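Probable thioesterase (Thermus thermophilus, PDB 1Z54) probably hydrolyses fatty acyl-CoA thioesters, as a hotdog-fold member of the 4-hydroxybenzoyl-CoA thioesterase family. Local coordinates at residues V9-T14 and A67-V72; F53-E58 and L108-E113; E74-L79 and R92-G97; A80-R85 and A116-D121. One frame throughout, in Å; residues are numbered along the deposited sequence.

Contact 1 of 4, residues V9-T14 and A67-V72; sequences VRYAET and ARFGEV
The carbonyl oxygen of E71 is gripped twice. V9 N donates to it in the carbonyl plane (V9 N to E71 O 3.1 Å), and water 1 donates a second hydrogen bond to it. The same water donates to V9 O and accepts from G70 N, so it stitches the two loops together beside the direct bond. G70 sits in a type II beta turn from R68 to E71. At its backbone angles a CB would collide with the carbonyl oxygen before it. E71 OE2 accepts a hydrogen bond from R68 N, which lies above the carboxylate plane, and forms a salt bridge with R95.

F69 carries the apolar half. Its CG is anti to the backbone N (chi1 173°). The edge of Y11 meets one face of this ring in a T-shaped stack, planes at 89° and centroids 5.0 Å apart. Y11 CD1 lies over the centre of that face, and Y11 CB adds a CH-pi contact. T14 CG2 touches F69 CB at 3.6 Å. V9 turns CG2 to R68 O, 3.5 Å away. An alanine in place of F69 would remove the ring under Y11 and would probably loosen the packing between the two loops.

Y11 OH bonds to E48 of the second subunit, and Q16 of the third subunit packs on F69. The 9-14 segment follows strand 3-8. The loop segment 67-72 leads into strand 72-82, which neighbours strand 3-8 in the sheet. V9 also packs on Y28 of helix 24-39, the long helix of the hotdog fold.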
loop_
_atom_site.group_PDB
_atom_site.type_symbol
_atom_site.label_atom_id
_atom_site.label_comp_id
_atom_site.label_asym_id
_atom_site.label_seq_id
_atom_site.Cartn_x
_atom_site.Cartn_y
_atom_site.Cartn_z
ATOM N N VAL A 9 7.592 -5.700 11.086
ATOM C CA VAL A 9 6.518 -5.996 10.146
ATOM C C VAL A 9 5.193 -5.416 10.612
ATOM O O VAL A 9 4.838 -5.506 11.787
ATOM C CB VAL A 9 6.329 -7.511 9.941
ATOM C CG1 VAL A 9 5.105 -7.764 9.042
ATOM C CG2 VAL A 9 7.579 -8.105 9.310
ATOM N N ARG A 10 4.468 -4.811 9.684
ATOM C CA ARG A 10 3.170 -4.235 9.994
ATOM C C ARG A 10 2.062 -5.189 9.528
ATOM O O ARG A 10 2.184 -5.847 8.493
ATOM C CB ARG A 10 3.049 -2.851 9.342
ATOM C CG ARG A 10 3.416 -1.722 10.318
ATOM C CD ARG A 10 4.502 -0.751 9.834
ATOM N NE ARG A 10 4.077 0.077 8.718
ATOM C CZ ARG A 10 4.516 1.313 8.484
ATOM N NH1 ARG A 10 4.070 1.984 7.430
ATOM N NH2 ARG A 10 5.378 1.892 9.308
ATOM N N TYR A 11 0.998 -5.274 10.322
ATOM C CA TYR A 11 -0.133 -6.150 10.035
ATOM C C TYR A 11 -0.645 -5.950 8.608
ATOM O O TYR A 11 -0.880 -6.915 7.879
ATOM C CB TYR A 11 -1.267 -5.875 11.027
ATOM C CG TYR A 11 -2.299 -6.974 11.098
ATOM C CD1 TYR A 11 -2.054 -8.133 11.837
ATOM C CD2 TYR A 11 -3.504 -6.877 10.400
ATOM C CE1 TYR A 11 -2.978 -9.169 11.879
ATOM C CE2 TYR A 11 -4.440 -7.912 10.433
ATOM C CZ TYR A 11 -4.168 -9.055 11.173
ATOM O OH TYR A 11 -5.073 -10.092 11.192
ATOM N N ALA A 12 -0.814 -4.689 8.219
ATOM C CA ALA A 12 -1.297 -4.342 6.885
ATOM C C ALA A 12 -0.457 -4.935 5.755
ATOM O O ALA A 12 -0.945 -5.099 4.642
ATOM C CB ALA A 12 -1.345 -2.821 6.738
ATOM N N GLU A 13 0.802 -5.258 6.041
ATOM C CA GLU A 13 1.698 -5.800 5.026
ATOM C C GLU A 13 1.593 -7.318 4.796
ATOM O O GLU A 13 2.186 -7.847 3.864
ATOM C CB GLU A 13 3.141 -5.386 5.372
ATOM C CG GLU A 13 3.242 -3.885 5.687
ATOM C CD GLU A 13 4.609 -3.445 6.189
ATOM O OE1 GLU A 13 5.201 -4.156 7.020
ATOM O OE2 GLU A 13 5.081 -2.367 5.766
ATOM N N THR A 14 0.833 -8.017 5.633
ATOM C CA THR A 14 0.665 -9.464 5.476
ATOM C C THR A 14 -0.420 -9.773 4.428
ATOM O O THR A 14 -1.355 -8.985 4.254
ATOM C CB THR A 14 0.234 -10.121 6.805
ATOM O OG1 THR A 14 -1.069 -9.644 7.167
ATOM C CG2 THR A 14 1.219 -9.789 7.913
ATOM N N ALA A 67 8.585 -13.530 5.925
ATOM C CA ALA A 67 8.630 -12.688 7.106
ATOM C C ALA A 67 7.175 -12.714 7.567
ATOM O O ALA A 67 6.269 -12.888 6.752
ATOM C CB ALA A 67 9.050 -11.268 6.735
ATOM N N ARG A 68 6.942 -12.558 8.862
ATOM C CA ARG A 68 5.576 -12.589 9.374
ATOM C C ARG A 68 5.272 -11.476 10.368
ATOM O O ARG A 68 6.185 -10.902 10.978
ATOM C CB ARG A 68 5.295 -13.928 10.059
ATOM C CG ARG A 68 5.338 -15.134 9.149
ATOM C CD ARG A 68 4.676 -16.333 9.813
ATOM N NE ARG A 68 4.619 -17.485 8.916
ATOM C CZ ARG A 68 5.670 -18.232 8.589
ATOM N NH1 ARG A 68 6.868 -17.959 9.090
ATOM N NH2 ARG A 68 5.527 -19.248 7.750
ATOM N N PHE A 69 3.984 -11.178 10.527
ATOM C CA PHE A 69 3.566 -10.172 11.487
ATOM C C PHE A 69 3.964 -10.714 12.852
ATOM O O PHE A 69 3.716 -11.881 13.163
ATOM C CB PHE A 69 2.057 -9.963 11.450
ATOM C CG PHE A 69 1.555 -9.065 12.544
ATOM C CD1 PHE A 69 0.739 -9.564 13.555
ATOM C CD2 PHE A 69 1.928 -7.719 12.579
ATOM C CE1 PHE A 69 0.299 -8.734 14.591
ATOM C CE2 PHE A 69 1.499 -6.882 13.607
ATOM C CZ PHE A 69 0.682 -7.388 14.617
ATOM N N GLY A 70 4.577 -9.866 13.664
ATOM C CA GLY A 70 5.026 -10.293 14.972
ATOM C C GLY A 70 6.543 -10.319 14.983
ATOM O O GLY A 70 7.162 -10.331 16.048
ATOM N N GLU A 71 7.146 -10.313 13.797
ATOM C CA GLU A 71 8.604 -10.347 13.676
ATOM C C GLU A 71 9.200 -9.002 13.294
ATOM O O GLU A 71 8.489 -8.081 12.885
ATOM C CB GLU A 71 9.028 -11.368 12.617
ATOM C CG GLU A 71 8.567 -12.795 12.866
ATOM C CD GLU A 71 8.801 -13.698 11.661
ATOM O OE1 GLU A 71 8.624 -14.926 11.786
ATOM O OE2 GLU A 71 9.155 -13.180 10.581
ATOM N N VAL A 72 10.519 -8.908 13.434
ATOM C CA VAL A 72 11.278 -7.719 13.076
ATOM C C VAL A 72 12.327 -8.213 12.088
ATOM O O VAL A 72 12.944 -9.253 12.311
ATOM C CB VAL A 72 11.973 -7.097 14.305
ATOM C CG1 VAL A 72 12.909 -5.992 13.867
ATOM C CG2 VAL A 72 10.922 -6.537 15.274
HETATM O O HOH W 1 5.854 -7.412 13.429
#

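Contact 2 of 4, residues F53-E58 and L108-E113; sequences FFPVVE and LCQVGE
F53 and Q110 form an antiparallel hydrogen-bonded pair, and both backbone groups of each are used. F53 N gives a short bond to Q110 O (2.6 Å) in the carbonyl plane. Q110 N returns one to F53 O (2.8 Å), from above the carbonyl plane. F53 O also receives the CA-H of C109, with C109 CA 3.3 Å away. Further along, L108 N donates to P55 O at 3.3 Å, nearly along the C=O axis. P55 has no N-H to offer, and its CD lies 3.3 Å from L108 O. F54 N bonds to Y44 OH, and F54 O to a bound glycerol, probably from the crystallisation liquor. The pairing joins strand 52-63 to strand 98-111 at one side of the antiparallel hotdog sheet. Beyond it V57 and E58 both face R106 in a classic beta bulge. E58 then pairs with a strand of the fourth subunit, which carries the sheet across the interface. F53 and Q110 point to the same sheet face, their CB atoms 4.0 Å apart. C109 SG sits obliquely beside the F54 ring, 3.9 Å from F54 CE2. V57 CG1 meets L108 CG at 3.5 Å, the two side chains crossing at about a right angle.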
loop_
_atom_site.group_PDB
_atom_site.type_symbol
_atom_site.label_atom_id
_atom_site.label_comp_id
_atom_site.label_asym_id
_atom_site.label_seq_id
_atom_site.Cartn_x
_atom_site.Cartn_y
_atom_site.Cartn_z
ATOM N N PHE A 53 17.310 13.385 -7.913
ATOM C CA PHE A 53 16.568 12.153 -7.654
ATOM C C PHE A 53 17.331 10.889 -8.040
ATOM O O PHE A 53 18.182 10.907 -8.927
ATOM C CB PHE A 53 15.245 12.182 -8.428
ATOM C CG PHE A 53 14.494 13.477 -8.292
ATOM C CD1 PHE A 53 13.655 13.703 -7.209
ATOM C CD2 PHE A 53 14.659 14.486 -9.236
ATOM C CE1 PHE A 53 12.982 14.920 -7.060
ATOM C CE2 PHE A 53 13.996 15.705 -9.099
ATOM C CZ PHE A 53 13.153 15.923 -8.007
ATOM N N PHE A 54 17.003 9.795 -7.366
ATOM C CA PHE A 54 17.604 8.496 -7.639
ATOM C C PHE A 54 16.481 7.540 -7.997
ATOM O O PHE A 54 16.210 6.594 -7.265
ATOM C CB PHE A 54 18.332 7.964 -6.406
ATOM C CG PHE A 54 19.570 8.734 -6.050
ATOM C CD1 PHE A 54 19.950 8.884 -4.723
ATOM C CD2 PHE A 54 20.360 9.307 -7.039
ATOM C CE1 PHE A 54 21.095 9.592 -4.385
ATOM C CE2 PHE A 54 21.507 10.018 -6.707
ATOM C CZ PHE A 54 21.873 10.160 -5.378
ATOM N N PRO A 55 15.796 7.783 -9.121
ATOM C CA PRO A 55 14.705 6.882 -9.502
ATOM C C PRO A 55 15.191 5.458 -9.785
ATOM O O PRO A 55 16.333 5.245 -10.224
ATOM C CB PRO A 55 14.118 7.563 -10.740
ATOM C CG PRO A 55 15.311 8.223 -11.348
ATOM C CD PRO A 55 15.991 8.830 -10.139
ATOM N N VAL A 56 14.312 4.496 -9.517
ATOM C CA VAL A 56 14.585 3.080 -9.719
ATOM C C VAL A 56 14.392 2.712 -11.184
ATOM O O VAL A 56 13.333 2.966 -11.752
ATOM C CB VAL A 56 13.620 2.209 -8.872
ATOM C CG1 VAL A 56 13.849 0.722 -9.167
ATOM C CG2 VAL A 56 13.807 2.514 -7.392
ATOM N N VAL A 57 15.415 2.132 -11.804
ATOM C CA VAL A 57 15.286 1.724 -13.200
ATOM C C VAL A 57 15.161 0.212 -13.285
ATOM O O VAL A 57 14.705 -0.324 -14.286
ATOM C CB VAL A 57 16.468 2.206 -14.061
ATOM C CG1 VAL A 57 16.429 3.714 -14.169
ATOM C CG2 VAL A 57 17.780 1.741 -13.463
ATOM N N GLU A 58 15.578 -0.478 -12.229
ATOM C CA GLU A 58 15.442 -1.931 -12.199
ATOM C C GLU A 58 15.400 -2.476 -10.782
ATOM O O GLU A 58 16.130 -2.021 -9.904
ATOM C CB GLU A 58 16.568 -2.630 -12.965
ATOM C CG GLU A 58 16.327 -4.133 -13.072
ATOM C CD GLU A 58 17.485 -4.881 -13.691
ATOM O OE1 GLU A 58 17.370 -6.118 -13.845
ATOM O OE2 GLU A 58 18.505 -4.235 -14.019
ATOM N N LEU A 108 19.247 5.510 -11.655
ATOM C CA LEU A 108 19.868 6.477 -12.540
ATOM C C LEU A 108 19.750 7.728 -11.683
ATOM O O LEU A 108 19.080 7.705 -10.644
ATOM C CB LEU A 108 19.075 6.657 -13.838
ATOM C CG LEU A 108 19.300 5.628 -14.949
ATOM C CD1 LEU A 108 18.474 6.042 -16.163
ATOM C CD2 LEU A 108 20.784 5.548 -15.322
ATOM N N CYS A 109 20.400 8.811 -12.087
ATOM C CA CYS A 109 20.306 10.038 -11.315
ATOM C C CYS A 109 19.584 11.075 -12.146
ATOM O O CYS A 109 19.939 11.320 -13.299
ATOM C CB CYS A 109 21.693 10.557 -10.921
ATOM S SG CYS A 109 21.648 12.102 -9.952
ATOM N N GLN A 110 18.553 11.671 -11.562
ATOM C CA GLN A 110 17.779 12.681 -12.263
ATOM C C GLN A 110 17.927 14.031 -11.576
ATOM O O GLN A 110 17.746 14.151 -10.366
ATOM C CB GLN A 110 16.306 12.276 -12.300
ATOM C CG GLN A 110 15.417 13.176 -13.144
ATOM C CD GLN A 110 13.983 12.680 -13.189
ATOM O OE1 GLN A 110 13.722 11.532 -13.554
ATOM N NE2 GLN A 110 13.045 13.544 -12.821
ATOM N N VAL A 111 18.281 15.041 -12.357
ATOM C CA VAL A 111 18.432 16.390 -11.833
ATOM C C VAL A 111 17.638 17.335 -12.726
ATOM O O VAL A 111 17.975 17.536 -13.890
ATOM C CB VAL A 111 19.929 16.812 -11.790
ATOM C CG1 VAL A 111 20.600 16.476 -13.090
ATOM C CG2 VAL A 111 20.054 18.298 -11.524
ATOM N N GLY A 112 16.564 17.893 -12.176
ATOM C CA GLY A 112 15.737 18.803 -12.949
ATOM C C GLY A 112 15.105 18.145 -14.164
ATOM O O GLY A 112 15.328 18.563 -15.307
ATOM N N GLU A 113 14.319 17.105 -13.910
ATOM C CA GLU A 113 13.618 16.362 -14.953
ATOM C C GLU A 113 14.476 15.889 -16.132
ATOM O O GLU A 113 14.078 16.020 -17.288
ATOM C CB GLU A 113 12.434 17.187 -15.479
ATOM C CG GLU A 113 11.516 16.423 -16.437
ATOM C CD GLU A 113 10.849 15.214 -15.791
ATOM O OE1 GLU A 113 10.383 14.319 -16.531
ATOM O OE2 GLU A 113 10.778 15.163 -14.545
#

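Contact 3 of 4, residues E74-L79 and R92-G97; sequences EVRTRL and RVEREG
R76 and R92 both set CG anti to the carbonyl carbon and bend at chi3 (59° and 82°). They lie side by side and point the same way. E94 takes the crowded first torsion, with CG between the backbone N and the carbonyl carbon (chi1 50°), and then runs extended. This puts E94 OE2 between the two guanidinium groups in a salt-bridge network. R76 NH2 reaches its syn lone pair at 2.7 Å. R92 NH1 comes from above the carboxylate plane, and its modelled distance to E94 OE2, 2.3 Å, is very short. The two donors are themselves close, with R76 NH2 2.9 Å from R92 NH1. E94 OE2 would probably offset that repulsion and stay ionised. A leucine in place of R76 would remove one of the two donors to E94 OE2 and would probably weaken the network across the strands.

The backbones form a regular antiparallel pairing. E74 with E94 and R76 with R92 are hydrogen-bonded pairs. E74 N to E94 O is almost straight at 2.8 Å. Between them V75 and V93 make a non-hydrogen-bonded pair, their CG2 atoms 4.2 Å apart on the other face.

This is the hairpin of strands 72-82 and 86-95. Strand 3-8 flanks the first, bonding to V75 and T77, and strand 98-111 flanks the second at V93. Helix 24-39 covers the valine face, where A32 packs on V75.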
loop_
_atom_site.group_PDB
_atom_site.type_symbol
_atom_site.label_atom_id
_atom_site.label_comp_id
_atom_site.label_asym_id
_atom_site.label_seq_id
_atom_site.Cartn_x
_atom_site.Cartn_y
_atom_site.Cartn_z
ATOM N N GLU A 74 15.787 -7.459 9.484
ATOM C CA GLU A 74 16.974 -6.642 9.311
ATOM C C GLU A 74 17.326 -6.609 7.840
ATOM O O GLU A 74 17.390 -7.651 7.179
ATOM C CB GLU A 74 18.141 -7.210 10.122
ATOM C CG GLU A 74 17.996 -6.998 11.617
ATOM C CD GLU A 74 19.219 -7.446 12.397
ATOM O OE1 GLU A 74 19.302 -7.118 13.599
ATOM O OE2 GLU A 74 20.091 -8.128 11.813
ATOM N N VAL A 75 17.526 -5.402 7.327
ATOM C CA VAL A 75 17.872 -5.223 5.933
ATOM C C VAL A 75 19.265 -4.645 5.836
ATOM O O VAL A 75 19.526 -3.530 6.290
ATOM C CB VAL A 75 16.897 -4.284 5.224
ATOM C CG1 VAL A 75 17.241 -4.217 3.743
ATOM C CG2 VAL A 75 15.466 -4.778 5.428
ATOM N N ARG A 76 20.160 -5.428 5.253
ATOM C CA ARG A 76 21.544 -5.027 5.086
ATOM C C ARG A 76 21.713 -4.464 3.687
ATOM O O ARG A 76 21.388 -5.125 2.703
ATOM C CB ARG A 76 22.452 -6.242 5.289
ATOM C CG ARG A 76 22.310 -6.858 6.679
ATOM C CD ARG A 76 22.856 -8.282 6.745
ATOM N NE ARG A 76 24.270 -8.356 6.390
ATOM C CZ ARG A 76 24.996 -9.473 6.453
ATOM N NH1 ARG A 76 26.280 -9.457 6.111
ATOM N NH2 ARG A 76 24.439 -10.606 6.859
ATOM N N THR A 77 22.214 -3.241 3.587
ATOM C CA THR A 77 22.397 -2.656 2.272
ATOM C C THR A 77 23.765 -2.047 2.047
ATOM O O THR A 77 24.387 -1.488 2.953
ATOM C CB THR A 77 21.308 -1.585 1.955
ATOM O OG1 THR A 77 21.918 -0.424 1.383
ATOM C CG2 THR A 77 20.543 -1.203 3.186
ATOM N N ARG A 78 24.243 -2.186 0.824
ATOM C CA ARG A 78 25.523 -1.615 0.478
ATOM C C ARG A 78 25.445 -1.113 -0.944
ATOM O O ARG A 78 24.584 -1.535 -1.719
ATOM C CB ARG A 78 26.634 -2.657 0.623
ATOM C CG ARG A 78 26.676 -3.708 -0.464
ATOM C CD ARG A 78 27.914 -4.576 -0.293
ATOM N NE ARG A 78 28.335 -5.165 -1.560
ATOM C CZ ARG A 78 27.668 -6.120 -2.194
ATOM N NH1 ARG A 78 26.547 -6.604 -1.677
ATOM N NH2 ARG A 78 28.117 -6.576 -3.355
ATOM N N LEU A 79 26.327 -0.184 -1.275
ATOM C CA LEU A 79 26.381 0.365 -2.615
ATOM C C LEU A 79 27.322 -0.563 -3.369
ATOM O O LEU A 79 28.542 -0.492 -3.200
ATOM C CB LEU A 79 26.938 1.789 -2.575
ATOM C CG LEU A 79 27.075 2.549 -3.893
ATOM C CD1 LEU A 79 25.726 2.631 -4.586
ATOM C CD2 LEU A 79 27.625 3.949 -3.616
ATOM N N ARG A 92 20.133 -7.635 1.670
ATOM C CA ARG A 92 19.881 -8.935 2.270
ATOM C C ARG A 92 18.865 -8.684 3.370
ATOM O O ARG A 92 19.087 -7.852 4.256
ATOM C CB ARG A 92 21.156 -9.542 2.862
ATOM C CG ARG A 92 22.108 -10.096 1.811
ATOM C CD ARG A 92 23.379 -10.696 2.405
ATOM N NE ARG A 92 23.198 -12.065 2.881
ATOM C CZ ARG A 92 22.725 -12.388 4.078
ATOM N NH1 ARG A 92 22.387 -11.438 4.938
ATOM N NH2 ARG A 92 22.585 -13.667 4.413
ATOM N N VAL A 93 17.733 -9.374 3.290
ATOM C CA VAL A 93 16.697 -9.225 4.289
ATOM C C VAL A 93 16.709 -10.481 5.130
ATOM O O VAL A 93 16.428 -11.571 4.632
ATOM C CB VAL A 93 15.295 -9.089 3.666
ATOM C CG1 VAL A 93 14.274 -8.864 4.771
ATOM C CG2 VAL A 93 15.263 -7.943 2.657
ATOM N N GLU A 94 17.036 -10.340 6.405
ATOM C CA GLU A 94 17.067 -11.506 7.257
ATOM C C GLU A 94 16.419 -11.293 8.611
ATOM O O GLU A 94 15.988 -10.189 8.952
ATOM C CB GLU A 94 18.513 -11.999 7.415
ATOM C CG GLU A 94 19.521 -10.945 7.801
ATOM C CD GLU A 94 20.928 -11.501 7.875
ATOM O OE1 GLU A 94 21.162 -12.432 8.666
ATOM O OE2 GLU A 94 21.806 -11.015 7.137
ATOM N N ARG A 95 16.331 -12.381 9.366
ATOM C CA ARG A 95 15.744 -12.366 10.695
ATOM C C ARG A 95 16.554 -13.327 11.556
ATOM O O ARG A 95 16.494 -14.540 11.366
ATOM C CB ARG A 95 14.289 -12.830 10.628
ATOM C CG ARG A 95 13.568 -12.842 11.963
ATOM C CD ARG A 95 12.231 -13.539 11.818
ATOM N NE ARG A 95 12.416 -14.943 11.453
ATOM C CZ ARG A 95 11.886 -15.522 10.376
ATOM N NH1 ARG A 95 11.123 -14.823 9.539
ATOM N NH2 ARG A 95 12.127 -16.808 10.132
ATOM N N GLU A 96 17.324 -12.779 12.488
ATOM C CA GLU A 96 18.149 -13.588 13.379
ATOM C C GLU A 96 18.973 -14.628 12.611
ATOM O O GLU A 96 18.838 -15.834 12.829
ATOM C CB GLU A 96 17.262 -14.284 14.412
ATOM C CG GLU A 96 16.231 -13.360 15.046
ATOM C CD GLU A 96 15.424 -14.038 16.135
ATOM O OE1 GLU A 96 15.892 -14.067 17.294
ATOM O OE2 GLU A 96 14.323 -14.551 15.832
ATOM N N GLY A 97 19.815 -14.146 11.702
ATOM C CA GLY A 97 20.658 -15.033 10.925
ATOM C C GLY A 97 20.028 -15.725 9.726
ATOM O O GLY A 97 20.741 -16.140 8.819
#

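Contact 4 of 4, residues A80-R85 and A116-D121; sequences AELSSR and ARIPED
In the hotdog fold this contact joins the end of strand 72-82 and the turn after it to the chain entering helix 120-129, where P119 takes the N-cap position. The 80-85 segment opens with a classic beta bulge, A80 and E81 both facing L88.

The tight part centres on S84 O. I118 N donates to it at 2.6 Å, nearly along the C=O axis, in a nearly straight bond (164°). R117 CA lies 3.1 Å from the same oxygen as a CA-H...O contact. I118 is buried. Its CG1 is anti to the carbonyl carbon, and its CD1 meets L82 CD1 at 4.0 Å and S83 O at 3.7 Å. Y123 of helix 120-129 packs on both L82 and I118, and L87 of strand 86-95 adds to the cover on I118.

The other side is looser and faces solvent. R85 and R117 are exposed. Water 2 lies between R85 O and A116 O, within bonding distance of both. R85 N makes a weak bond to S83 OG, which also bonds to A86 O. The two arginines cross obliquely, with their guanidinium planes 80° apart. Their like charges stay separate, with R85 NH2 4.9 Å from R117 NH1. They meet through carbon: R117 CG sits over the centre of one face of the R85 guanidinium, 3.7 Å from R85 CZ.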
loop_
_atom_site.group_PDB
_atom_site.type_symbol
_atom_site.label_atom_id
_atom_site.label_comp_id
_atom_site.label_asym_id
_atom_site.label_seq_id
_atom_site.Cartn_x
_atom_site.Cartn_y
_atom_site.Cartn_z
ATOM N N ALA A 80 26.748 -1.440 -4.188
ATOM C CA ALA A 80 27.536 -2.402 -4.952
ATOM C C ALA A 80 28.181 -1.811 -6.205
ATOM O O ALA A 80 29.270 -2.219 -6.604
ATOM C CB ALA A 80 26.669 -3.605 -5.322
ATOM N N GLU A 81 27.514 -0.845 -6.824
ATOM C CA GLU A 81 28.050 -0.223 -8.028
ATOM C C GLU A 81 27.796 1.279 -8.019
ATOM O O GLU A 81 26.725 1.736 -7.619
ATOM C CB GLU A 81 27.423 -0.864 -9.277
ATOM C CG GLU A 81 27.882 -2.300 -9.544
ATOM C CD GLU A 81 27.095 -2.983 -10.655
ATOM O OE1 GLU A 81 26.534 -2.273 -11.517
ATOM O OE2 GLU A 81 27.048 -4.233 -10.673
ATOM N N LEU A 82 28.792 2.047 -8.451
ATOM C CA LEU A 82 28.669 3.499 -8.492
ATOM C C LEU A 82 29.398 4.093 -9.688
ATOM O O LEU A 82 30.619 3.978 -9.796
ATOM C CB LEU A 82 29.237 4.120 -7.210
ATOM C CG LEU A 82 29.351 5.654 -7.214
ATOM C CD1 LEU A 82 27.962 6.251 -7.118
ATOM C CD2 LEU A 82 30.219 6.132 -6.054
ATOM N N SER A 83 28.652 4.725 -10.586
ATOM C CA SER A 83 29.250 5.363 -11.749
ATOM C C SER A 83 28.860 6.834 -11.690
ATOM O O SER A 83 28.234 7.274 -10.723
ATOM C CB SER A 83 28.729 4.740 -13.045
ATOM O OG SER A 83 27.344 5.006 -13.225
ATOM N N SER A 84 29.225 7.595 -12.714
ATOM C CA SER A 84 28.896 9.012 -12.737
ATOM C C SER A 84 27.400 9.271 -12.934
ATOM O O SER A 84 26.887 10.299 -12.500
ATOM C CB SER A 84 29.698 9.723 -13.834
ATOM O OG SER A 84 29.489 9.125 -15.106
ATOM N N ARG A 85 26.699 8.332 -13.563
ATOM C CA ARG A 85 25.271 8.506 -13.821
ATOM C C ARG A 85 24.362 7.440 -13.215
ATOM O O ARG A 85 23.147 7.527 -13.368
ATOM C CB ARG A 85 25.018 8.548 -15.330
ATOM C CG ARG A 85 25.724 9.676 -16.063
ATOM C CD ARG A 85 25.885 9.340 -17.542
ATOM N NE ARG A 85 26.578 10.388 -18.288
ATOM C CZ ARG A 85 26.066 11.588 -18.543
ATOM N NH1 ARG A 85 24.850 11.899 -18.111
ATOM N NH2 ARG A 85 26.769 12.478 -19.234
ATOM N N ALA A 116 21.086 12.673 -15.654
ATOM C CA ALA A 116 22.356 13.380 -15.661
ATOM C C ALA A 116 23.348 12.753 -14.695
ATOM O O ALA A 116 23.026 11.796 -13.983
ATOM C CB ALA A 116 22.139 14.839 -15.302
ATOM N N ARG A 117 24.561 13.293 -14.684
ATOM C CA ARG A 117 25.593 12.786 -13.794
ATOM C C ARG A 117 25.228 13.162 -12.364
ATOM O O ARG A 117 24.544 14.160 -12.126
ATOM C CB ARG A 117 26.957 13.400 -14.127
ATOM C CG ARG A 117 27.386 13.297 -15.585
ATOM C CD ARG A 117 28.818 13.792 -15.750
ATOM N NE ARG A 117 29.062 15.021 -14.994
ATOM C CZ ARG A 117 28.457 16.183 -15.221
ATOM N NH1 ARG A 117 27.561 16.297 -16.194
ATOM N NH2 ARG A 117 28.743 17.239 -14.471
ATOM N N ILE A 118 25.676 12.352 -11.414
ATOM C CA ILE A 118 25.424 12.617 -10.002
ATOM C C ILE A 118 26.244 13.848 -9.607
ATOM O O ILE A 118 27.451 13.886 -9.831
ATOM C CB ILE A 118 25.878 11.431 -9.136
ATOM C CG1 ILE A 118 25.065 10.187 -9.501
ATOM C CG2 ILE A 118 25.751 11.779 -7.665
ATOM C CD1 ILE A 118 25.547 8.918 -8.846
ATOM N N PRO A 119 25.595 14.876 -9.032
ATOM C CA PRO A 119 26.344 16.073 -8.633
ATOM C C PRO A 119 27.587 15.732 -7.802
ATOM O O PRO A 119 27.569 14.814 -6.985
ATOM C CB PRO A 119 25.305 16.901 -7.859
ATOM C CG PRO A 119 24.223 15.905 -7.501
ATOM C CD PRO A 119 24.168 15.014 -8.706
ATOM N N GLU A 120 28.659 16.488 -8.027
ATOM C CA GLU A 120 29.939 16.281 -7.354
ATOM C C GLU A 120 29.932 15.976 -5.863
ATOM O O GLU A 120 30.485 14.963 -5.437
ATOM C CB GLU A 120 30.852 17.477 -7.609
ATOM C CG GLU A 120 31.235 17.648 -9.064
ATOM C CD GLU A 120 31.813 16.378 -9.659
ATOM O OE1 GLU A 120 32.659 15.741 -8.989
ATOM O OE2 GLU A 120 31.426 16.022 -10.796
ATOM N N ASP A 121 29.323 16.843 -5.064
ATOM C CA ASP A 121 29.307 16.625 -3.623
ATOM C C ASP A 121 28.653 15.307 -3.217
ATOM O O ASP A 121 29.073 14.679 -2.246
ATOM C CB ASP A 121 28.614 17.788 -2.903
ATOM C CG ASP A 121 27.126 17.855 -3.191
ATOM O OD1 ASP A 121 26.388 18.408 -2.348
ATOM O OD2 ASP A 121 26.696 17.374 -4.260
HETATM O O HOH W 2 21.809 9.308 -14.813
#

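In the fold
Contact 1 is the most buried and touches two other subunits. Contact 2 is partly buried and meets one, whereas no other chain touches contacts 3 and 4. Contacts 3 and 4 share strand 72-82. Contact 3 is sheet pairing with a charged network on one face, and contact 4 is a more exposed meeting of loops, where arginines lie beside a small apolar cluster. Contacts 2 and 4 touch through C109 and A116, on the same side of the chain's centre. Contact 1 lies on the opposite side from both and reaches contact 3 through the E71 to R95 salt bridge. Aromatic stacking is confined to contact 1.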